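Long-range contacts in elastinolytic metalloprotease (Pseudoalteromonas sp. CF6-2, PDB 6IK4), which probably cleaves peptide bonds, elastin among its likely substrates, as a zinc-dependent endopeptidase of the M23 family: residues 21-26 with 118-123; 61-66 with 76-81. All coordinates share one frame; numbering follows the deposited sequence.

Contact 1 (21-26 with 118-123); sequences HSNTGS and HVHFTL. With ZN (zinc ion), chain B.
The imidazole rings of His-21 and His-120 meet rim to rim, neither lying over the other, with centroids 5.2 Å apart and planes turned 47° from each other. What draws the two edges together is the zinc ion, bound by His-21 NE2 at 2.1 Å and by His-120 ND1 at 2.0 Å. The two nitrogens approach to 3.3 Å (His-21 NE2 to His-120 ND1) as ligands of one metal and share no hydrogen bond. The other ring nitrogen of His-120 is held as well: NE2 donates to Asn-23 OD1 at 2.8 Å. The acceptor lies close to the imidazole plane, whereas the donor is tilted 27° from the plane of the Asn-23 carbonyl. Between the two nitrogens, near the ring plane, Ser-22 O lies 4.0 Å from His-120 CE1. His-120 is therefore gripped at both nitrogens, which limits its rotation; the hydrogen on NE2 is consistent with the tautomer that offers ND1 to the metal.

Asp-34 supplies the third protein ligand, completing the His, Asp, His zinc site of M23 peptidases; the second histidine of the strand's His-x-His sequence, His-120, binds the metal, and the first, His-118, is a predicted proton donor or acceptor. His-21 reaches in with CG between its backbone N and carbonyl carbon (chi1 51°), while its ND1 is hydrogen-bonded to Gly-19 O and its ring stacks with Tyr-149. Asn-23 extends with CG anti to its backbone N and crosses the His-120 side chain at about a right angle, OD1 meeting the ring at its NE2 edge. Further along the strand, Thr-122 OG1 sits 3.5 Å from Asn-23 OD1 but is hydrogen-bonded to Ser-32 OG. Behind the ligands the loop is folded on itself by Ser-22 OG donating to Ser-26 O at 2.7 Å.

Contact 2 (61-66 with 76-81); sequences SSCNIR and NYYHMS
Asn-76 links two side chains across the strands: its ND2 donates to Asn-64 OD1 at 2.8 Å, and its OD1 accepts from Arg-66 NE at 3.0 Å. The second bond is nearly straight (174° at the hydrogen), with OD1 in the guanidinium plane. The first lies in the Asn-64 carbonyl plane; both asparagines hold CG anti to the backbone N, which brings their amides together on one face of the sheet, turned 70° apart. A water joins Asn-64 ND2 to Asn-76 OD1. An alanine in place of Asn-76 would probably leave Asn-64 OD1 and Arg-66 NE without these mates and the guanidinium freer to turn.

Beneath this network, strands 64-66 and 76-78 form part of an antiparallel beta hairpin, their axes 168° apart. Within these segments Ile-65 and Tyr-77 are the hydrogen-bonded pair (Tyr-77 N to Ile-65 O 2.9 Å), flanked by the non-hydrogen-bonded pairs Asn-64/Tyr-78 and Arg-66/Asn-76. Past Tyr-78, Met-80 N donates to Cys-63 O at 3.0 Å.

The Tyr-78 ring has Asn-64 CB at its edge, and its CE1 comes within 3.5 Å of Cys-63 SG, an oblique sulfur-aromatic contact made by the sulfur disulfide-bonded to Cys-109. On the other face Ile-65 CG2 meets Tyr-77 CB at 4.0 Å.

In the fold
From the N terminus of this piece of a longer protein, the part carrying the M23 peptidase domain, the chain leaves strand 14-17 and enters the loop holding 21-26, where contact 1 opens. After strand 32-36, which supplies Asp-34, it reaches 61-66, and contact 2 closes a short hairpin nine residues later at 76-81. Contact 1 closes at 118-123, after 91 intervening residues, so contact 2 is nested within it. Their centres are 12 Å apart, and neighbouring strands 73-81 and 119-125 connect them: Asn-76 N to Thr-122 O (2.8 Å) and Tyr-78 N to His-120 O (2.9 Å) are probable hydrogen bonds. His-79 packs against His-118 and His-120, joining the hairpin to the zinc site.

Contact 1 (21-26 with 118-123)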
ATOM      1  N   HIS A  21       8.838  -2.339  -4.810  1.00 12.31           N
ATOM      2  CA  HIS A  21       9.823  -3.212  -4.192  1.00 13.51           C
ATOM      3  C   HIS A  21       9.142  -4.498  -3.759  1.00 13.60           C
ATOM      4  O   HIS A  21       7.914  -4.584  -3.688  1.00 11.16           O
ATOM      5  CB  HIS A  21      10.524  -2.536  -2.994  1.00 12.71           C
ATOM      6  CG  HIS A  21       9.582  -1.927  -1.993  1.00 11.32           C
ATOM      7  ND1 HIS A  21       8.890  -0.758  -2.241  1.00 11.31           N
ATOM      8  CD2 HIS A  21       9.231  -2.312  -0.742  1.00 14.00           C
ATOM      9  CE1 HIS A  21       8.153  -0.452  -1.187  1.00 12.24           C
ATOM     10  NE2 HIS A  21       8.340  -1.381  -0.264  1.00 12.78           N
ATOM     11  N   SER A  22       9.958  -5.514  -3.484  1.00 13.06           N
ATOM     12  CA  SER A  22       9.414  -6.738  -2.925  1.00 13.16           C
ATOM     13  C   SER A  22       8.993  -6.504  -1.479  1.00 14.87           C
ATOM     14  O   SER A  22       9.319  -5.482  -0.859  1.00 14.26           O
ATOM     15  CB  SER A  22      10.436  -7.876  -2.997  1.00 15.80           C
ATOM     16  OG  SER A  22      11.302  -7.817  -1.872  1.00 20.96           O
ATOM     17  N   ASN A  23       8.280  -7.491  -0.928  1.00 13.07           N
ATOM     18  CA  ASN A  23       7.785  -7.364   0.434  1.00 16.18           C
ATOM     19  C   ASN A  23       8.918  -7.125   1.420  1.00 20.38           C
ATOM     20  O   ASN A  23       8.740  -6.386   2.392  1.00 24.17           O
ATOM     21  CB  ASN A  23       6.994  -8.608   0.836  1.00 21.26           C
ATOM     22  CG  ASN A  23       6.343  -8.458   2.195  1.00 27.74           C
ATOM     23  OD1 ASN A  23       5.716  -7.438   2.484  1.00 22.45           O
ATOM     24  ND2 ASN A  23       6.505  -9.466   3.048  1.00 27.99           N
ATOM     25  N   THR A  24      10.094  -7.712   1.171  1.00 22.39           N
ATOM     26  CA  THR A  24      11.242  -7.518   2.053  1.00 28.34           C
ATOM     27  C   THR A  24      12.150  -6.383   1.622  1.00 26.70           C
ATOM     28  O   THR A  24      12.971  -5.935   2.429  1.00 25.48           O
ATOM     29  CB  THR A  24      12.100  -8.783   2.124  1.00 27.96           C
ATOM     30  OG1 THR A  24      12.641  -9.050   0.826  1.00 25.64           O
ATOM     31  CG2 THR A  24      11.273  -9.970   2.591  1.00 26.26           C
ATOM     32  N   GLY A  25      12.039  -5.923   0.380  1.00 22.20           N
ATOM     33  CA  GLY A  25      12.964  -4.955  -0.161  1.00 20.82           C
ATOM     34  C   GLY A  25      14.148  -5.548  -0.892  1.00 24.30           C
ATOM     35  O   GLY A  25      14.967  -4.788  -1.416  1.00 28.77           O
ATOM     36  N   SER A  26      14.264  -6.877  -0.941  1.00 24.33           N
ATOM     37  CA  SER A  26      15.296  -7.577  -1.698  1.00 27.25           C
ATOM     38  C   SER A  26      14.652  -8.606  -2.622  1.00 24.98           C
ATOM     39  O   SER A  26      13.614  -9.183  -2.301  1.00 22.89           O
ATOM     40  CB  SER A  26      16.286  -8.287  -0.766  1.00 35.87           C
ATOM     41  OG  SER A  26      16.779  -7.395   0.216  1.00 35.95           O
ATOM     42  N   HIS A 118       4.826   5.464   7.305  1.00 12.28           N
ATOM     43  CA  HIS A 118       4.241   5.154   6.008  1.00 10.96           C
ATOM     44  C   HIS A 118       3.519   3.821   6.152  1.00 11.74           C
ATOM     45  O   HIS A 118       3.720   3.094   7.126  1.00 10.95           O
ATOM     46  CB  HIS A 118       5.301   5.071   4.909  1.00 11.10           C
ATOM     47  CG  HIS A 118       6.227   3.901   5.058  1.00 13.49           C
ATOM     48  ND1 HIS A 118       7.312   3.914   5.911  1.00 14.09           N
ATOM     49  CD2 HIS A 118       6.238   2.689   4.456  1.00 15.24           C
ATOM     50  CE1 HIS A 118       7.950   2.759   5.827  1.00 13.56           C
ATOM     51  NE2 HIS A 118       7.317   1.997   4.952  1.00 14.19           N
ATOM     52  N   VAL A 119       2.693   3.490   5.167  1.00 10.05           N
ATOM     53  CA  VAL A 119       2.150   2.133   5.061  1.00 10.14           C
ATOM     54  C   VAL A 119       2.893   1.403   3.949  1.00 11.77           C
ATOM     55  O   VAL A 119       3.118   1.958   2.868  1.00 11.40           O
ATOM     56  CB  VAL A 119       0.630   2.141   4.812  1.00 11.06           C
ATOM     57  CG1 VAL A 119       0.266   2.961   3.573  1.00 11.50           C
ATOM     58  CG2 VAL A 119       0.111   0.698   4.667  1.00  9.61           C
ATOM     59  N   HIS A 120       3.336   0.183   4.247  1.00  9.21           N
ATOM     60  CA  HIS A 120       3.920  -0.728   3.274  1.00 11.64           C
ATOM     61  C   HIS A 120       2.762  -1.523   2.687  1.00 11.28           C
ATOM     62  O   HIS A 120       2.155  -2.337   3.384  1.00 11.70           O
ATOM     63  CB  HIS A 120       4.950  -1.624   3.970  1.00 11.10           C
ATOM     64  CG  HIS A 120       5.466  -2.764   3.142  1.00 11.29           C
ATOM     65  ND1 HIS A 120       6.501  -2.625   2.244  1.00 10.94           N
ATOM     66  CD2 HIS A 120       5.134  -4.077   3.132  1.00 12.94           C
ATOM     67  CE1 HIS A 120       6.770  -3.799   1.698  1.00 17.27           C
ATOM     68  NE2 HIS A 120       5.953  -4.697   2.219  1.00 12.28           N
ATOM     69  N   PHE A 121       2.449  -1.267   1.421  1.00  9.89           N
ATOM     70  CA  PHE A 121       1.265  -1.795   0.740  1.00  8.80           C
ATOM     71  C   PHE A 121       1.685  -2.872  -0.257  1.00 10.97           C
ATOM     72  O   PHE A 121       2.531  -2.613  -1.112  1.00 13.16           O
ATOM     73  CB  PHE A 121       0.560  -0.630   0.037  1.00 10.30           C
ATOM     74  CG  PHE A 121      -0.605  -1.015  -0.839  1.00 14.60           C
ATOM     75  CD1 PHE A 121      -1.876  -1.160  -0.306  1.00 15.55           C
ATOM     76  CD2 PHE A 121      -0.437  -1.139  -2.211  1.00 10.57           C
ATOM     77  CE1 PHE A 121      -2.961  -1.476  -1.124  1.00 15.88           C
ATOM     78  CE2 PHE A 121      -1.512  -1.461  -3.033  1.00 13.06           C
ATOM     79  CZ  PHE A 121      -2.772  -1.623  -2.487  1.00 14.45           C
ATOM     80  N   THR A 122       1.073  -4.064  -0.181  1.00 10.90           N
ATOM     81  CA  THR A 122       1.517  -5.221  -0.962  1.00 11.61           C
ATOM     82  C   THR A 122       0.336  -5.878  -1.665  1.00  9.85           C
ATOM     83  O   THR A 122      -0.720  -6.061  -1.055  1.00 11.79           O
ATOM     84  CB  THR A 122       2.208  -6.277  -0.066  1.00 12.32           C
ATOM     85  OG1 THR A 122       3.294  -5.675   0.652  1.00 13.47           O
ATOM     86  CG2 THR A 122       2.707  -7.518  -0.890  1.00 11.75           C
ATOM     87  N   LEU A 123       0.532  -6.254  -2.933  1.00  8.38           N
ATOM     88  CA  LEU A 123      -0.453  -7.016  -3.702  1.00 10.10           C
ATOM     89  C   LEU A 123      -0.108  -8.502  -3.667  1.00 10.59           C
ATOM     90  O   LEU A 123       1.044  -8.887  -3.918  1.00 11.19           O
ATOM     91  CB  LEU A 123      -0.508  -6.540  -5.157  1.00 10.27           C
ATOM     92  CG  LEU A 123      -1.510  -7.277  -6.064  1.00 10.09           C
ATOM     93  CD1 LEU A 123      -2.957  -6.993  -5.625  1.00  9.84           C
ATOM     94  CD2 LEU A 123      -1.316  -6.908  -7.547  1.00 12.92           C
TER
HETATM   95 ZN    ZN B 201       7.799  -1.121   1.749  1.00 14.95          ZN

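Contact 2 (61-66 with 76-81)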
ATOM      1  N   SER A  61      -1.235  -9.202  13.279  1.00 18.52           N
ATOM      2  CA  SER A  61      -0.630  -8.597  14.459  1.00 19.55           C
ATOM      3  C   SER A  61      -1.249  -7.219  14.596  1.00 21.49           C
ATOM      4  O   SER A  61      -2.092  -6.824  13.787  1.00 18.83           O
ATOM      5  CB  SER A  61       0.886  -8.512  14.328  1.00 21.84           C
ATOM      6  OG  SER A  61       1.225  -7.564  13.323  1.00 20.10           O
ATOM      7  N   SER A  62      -0.814  -6.472  15.610  1.00 17.35           N
ATOM      8  CA  SER A  62      -1.358  -5.128  15.759  1.00 17.73           C
ATOM      9  C   SER A  62      -0.882  -4.169  14.669  1.00 16.49           C
ATOM     10  O   SER A  62      -1.394  -3.048  14.597  1.00 17.41           O
ATOM     11  CB  SER A  62      -0.996  -4.563  17.135  1.00 21.68           C
ATOM     12  OG  SER A  62       0.371  -4.189  17.168  1.00 25.40           O
ATOM     13  N   CYS A  63       0.088  -4.558  13.838  1.00 14.74           N
ATOM     14  CA  CYS A  63       0.633  -3.645  12.835  1.00 16.52           C
ATOM     15  C   CYS A  63       0.542  -4.210  11.417  1.00 16.32           C
ATOM     16  O   CYS A  63       1.213  -3.708  10.510  1.00 14.54           O
ATOM     17  CB  CYS A  63       2.083  -3.275  13.174  1.00 16.62           C
ATOM     18  SG  CYS A  63       3.301  -4.609  13.046  1.00 28.08           S
ATOM     19  N   ASN A  64      -0.302  -5.220  11.193  1.00 14.98           N
ATOM     20  CA  ASN A  64      -0.243  -5.978   9.944  1.00 13.80           C
ATOM     21  C   ASN A  64      -1.612  -6.582   9.665  1.00 17.17           C
ATOM     22  O   ASN A  64      -2.069  -7.468  10.398  1.00 17.11           O
ATOM     23  CB  ASN A  64       0.837  -7.053  10.036  1.00 14.93           C
ATOM     24  CG  ASN A  64       1.036  -7.802   8.734  1.00 22.35           C
ATOM     25  OD1 ASN A  64       0.554  -7.385   7.680  1.00 21.94           O
ATOM     26  ND2 ASN A  64       1.785  -8.897   8.794  1.00 20.47           N
ATOM     27  N   ILE A  65      -2.271  -6.107   8.608  1.00 16.53           N
ATOM     28  CA  ILE A  65      -3.634  -6.521   8.297  1.00 12.26           C
ATOM     29  C   ILE A  65      -3.758  -6.710   6.788  1.00 14.47           C
ATOM     30  O   ILE A  65      -3.044  -6.074   6.006  1.00 12.03           O
ATOM     31  CB  ILE A  65      -4.662  -5.492   8.821  1.00 12.53           C
ATOM     32  CG1 ILE A  65      -6.075  -6.075   8.842  1.00 12.82           C
ATOM     33  CG2 ILE A  65      -4.620  -4.205   7.989  1.00 14.64           C
ATOM     34  CD1 ILE A  65      -7.091  -5.145   9.463  1.00 14.85           C
ATOM     35  N   ARG A  66      -4.679  -7.591   6.381  1.00 13.93           N
ATOM     36  CA  ARG A  66      -4.855  -7.945   4.978  1.00 13.90           C
ATOM     37  C   ARG A  66      -6.340  -7.990   4.624  1.00 16.43           C
ATOM     38  O   ARG A  66      -7.171  -8.389   5.450  1.00 14.24           O
ATOM     39  CB  ARG A  66      -4.197  -9.306   4.677  1.00 15.26           C
ATOM     40  CG  ARG A  66      -4.299  -9.773   3.220  1.00 17.17           C
ATOM     41  CD  ARG A  66      -3.664 -11.135   3.032  1.00 17.45           C
ATOM     42  NE  ARG A  66      -2.240 -11.159   3.384  1.00 16.97           N
ATOM     43  CZ  ARG A  66      -1.457 -12.223   3.232  1.00 24.56           C
ATOM     44  NH1 ARG A  66      -1.951 -13.348   2.726  1.00 17.55           N
ATOM     45  NH2 ARG A  66      -0.179 -12.163   3.579  1.00 19.80           N
ATOM     46  N   ASN A  76      -2.141  -6.213   1.310  1.00  9.49           N
ATOM     47  CA  ASN A  76      -1.611  -6.293   2.660  1.00 10.24           C
ATOM     48  C   ASN A  76      -1.107  -4.915   3.055  1.00 10.78           C
ATOM     49  O   ASN A  76      -0.582  -4.182   2.213  1.00 13.29           O
ATOM     50  CB  ASN A  76      -0.493  -7.332   2.731  1.00 10.43           C
ATOM     51  CG  ASN A  76      -0.254  -7.835   4.138  1.00 18.02           C
ATOM     52  OD1 ASN A  76      -0.865  -8.814   4.564  1.00 17.42           O
ATOM     53  ND2 ASN A  76       0.631  -7.156   4.876  1.00 12.53           N
ATOM     54  N   TYR A  77      -1.304  -4.559   4.330  1.00 11.03           N
ATOM     55  CA  TYR A  77      -0.996  -3.235   4.865  1.00  9.93           C
ATOM     56  C   TYR A  77      -0.129  -3.432   6.100  1.00 10.93           C
ATOM     57  O   TYR A  77      -0.617  -3.945   7.111  1.00 11.10           O
ATOM     58  CB  TYR A  77      -2.279  -2.471   5.235  1.00 12.05           C
ATOM     59  CG  TYR A  77      -3.283  -2.401   4.098  1.00 12.10           C
ATOM     60  CD1 TYR A  77      -4.074  -3.509   3.764  1.00 12.07           C
ATOM     61  CD2 TYR A  77      -3.429  -1.239   3.347  1.00 15.20           C
ATOM     62  CE1 TYR A  77      -4.979  -3.454   2.705  1.00 13.08           C
ATOM     63  CE2 TYR A  77      -4.335  -1.175   2.294  1.00 12.97           C
ATOM     64  CZ  TYR A  77      -5.094  -2.284   1.966  1.00 14.79           C
ATOM     65  OH  TYR A  77      -5.990  -2.221   0.908  1.00 15.64           O
ATOM     66  N   TYR A  78       1.127  -2.988   6.040  1.00 12.51           N
ATOM     67  CA  TYR A  78       2.079  -3.189   7.123  1.00 13.33           C
ATOM     68  C   TYR A  78       2.584  -1.834   7.630  1.00 13.21           C
ATOM     69  O   TYR A  78       2.469  -0.813   6.944  1.00 12.98           O
ATOM     70  CB  TYR A  78       3.249  -4.098   6.672  1.00 11.31           C
ATOM     71  CG  TYR A  78       4.180  -4.480   7.805  1.00 14.74           C
ATOM     72  CD1 TYR A  78       3.730  -5.261   8.864  1.00 15.82           C
ATOM     73  CD2 TYR A  78       5.494  -4.032   7.837  1.00 16.77           C
ATOM     74  CE1 TYR A  78       4.576  -5.601   9.926  1.00 16.51           C
ATOM     75  CE2 TYR A  78       6.343  -4.369   8.890  1.00 20.92           C
ATOM     76  CZ  TYR A  78       5.873  -5.147   9.931  1.00 19.05           C
ATOM     77  OH  TYR A  78       6.719  -5.478  10.985  1.00 18.59           O
ATOM     78  N   HIS A  79       3.102  -1.840   8.870  1.00 12.85           N
ATOM     79  CA  HIS A  79       3.448  -0.633   9.645  1.00 13.75           C
ATOM     80  C   HIS A  79       2.204   0.092  10.166  1.00 14.96           C
ATOM     81  O   HIS A  79       2.181   1.321  10.223  1.00 14.99           O
ATOM     82  CB  HIS A  79       4.316   0.360   8.857  1.00 12.82           C
ATOM     83  CG  HIS A  79       5.554  -0.226   8.257  1.00 16.51           C
ATOM     84  ND1 HIS A  79       6.475  -0.944   8.989  1.00 17.07           N
ATOM     85  CD2 HIS A  79       6.047  -0.149   6.997  1.00 15.85           C
ATOM     86  CE1 HIS A  79       7.474  -1.302   8.198  1.00 20.52           C
ATOM     87  NE2 HIS A  79       7.238  -0.835   6.985  1.00 18.14           N
ATOM     88  N   MET A  80       1.184  -0.660  10.585  1.00 14.12           N
ATOM     89  CA  MET A  80      -0.110  -0.097  10.947  1.00 11.26           C
ATOM     90  C   MET A  80      -0.248   0.082  12.457  1.00 11.79           C
ATOM     91  O   MET A  80       0.505  -0.483  13.256  1.00 14.19           O
ATOM     92  CB  MET A  80      -1.251  -1.000  10.442  1.00 12.86           C
ATOM     93  CG  MET A  80      -1.276  -1.216   8.928  1.00 16.46           C
ATOM     94  SD  MET A  80      -1.640   0.335   8.086  1.00 16.74           S
ATOM     95  CE  MET A  80      -3.344   0.631   8.545  1.00 16.70           C
ATOM     96  N   SER A  81      -1.267   0.857  12.838  1.00 13.07           N
ATOM     97  CA  SER A  81      -1.689   0.983  14.228  1.00 16.03           C
ATOM     98  C   SER A  81      -3.198   1.197  14.260  1.00 15.99           C
ATOM     99  O   SER A  81      -3.839   1.423  13.228  1.00 14.34           O
ATOM    100  CB  SER A  81      -0.960   2.132  14.933  1.00 17.29           C
ATOM    101  OG  SER A  81      -1.444   3.388  14.483  1.00 17.83           O
TER
HETATM  102  O   HOH W   1       1.451 -10.237   6.035  1.00 37.05           O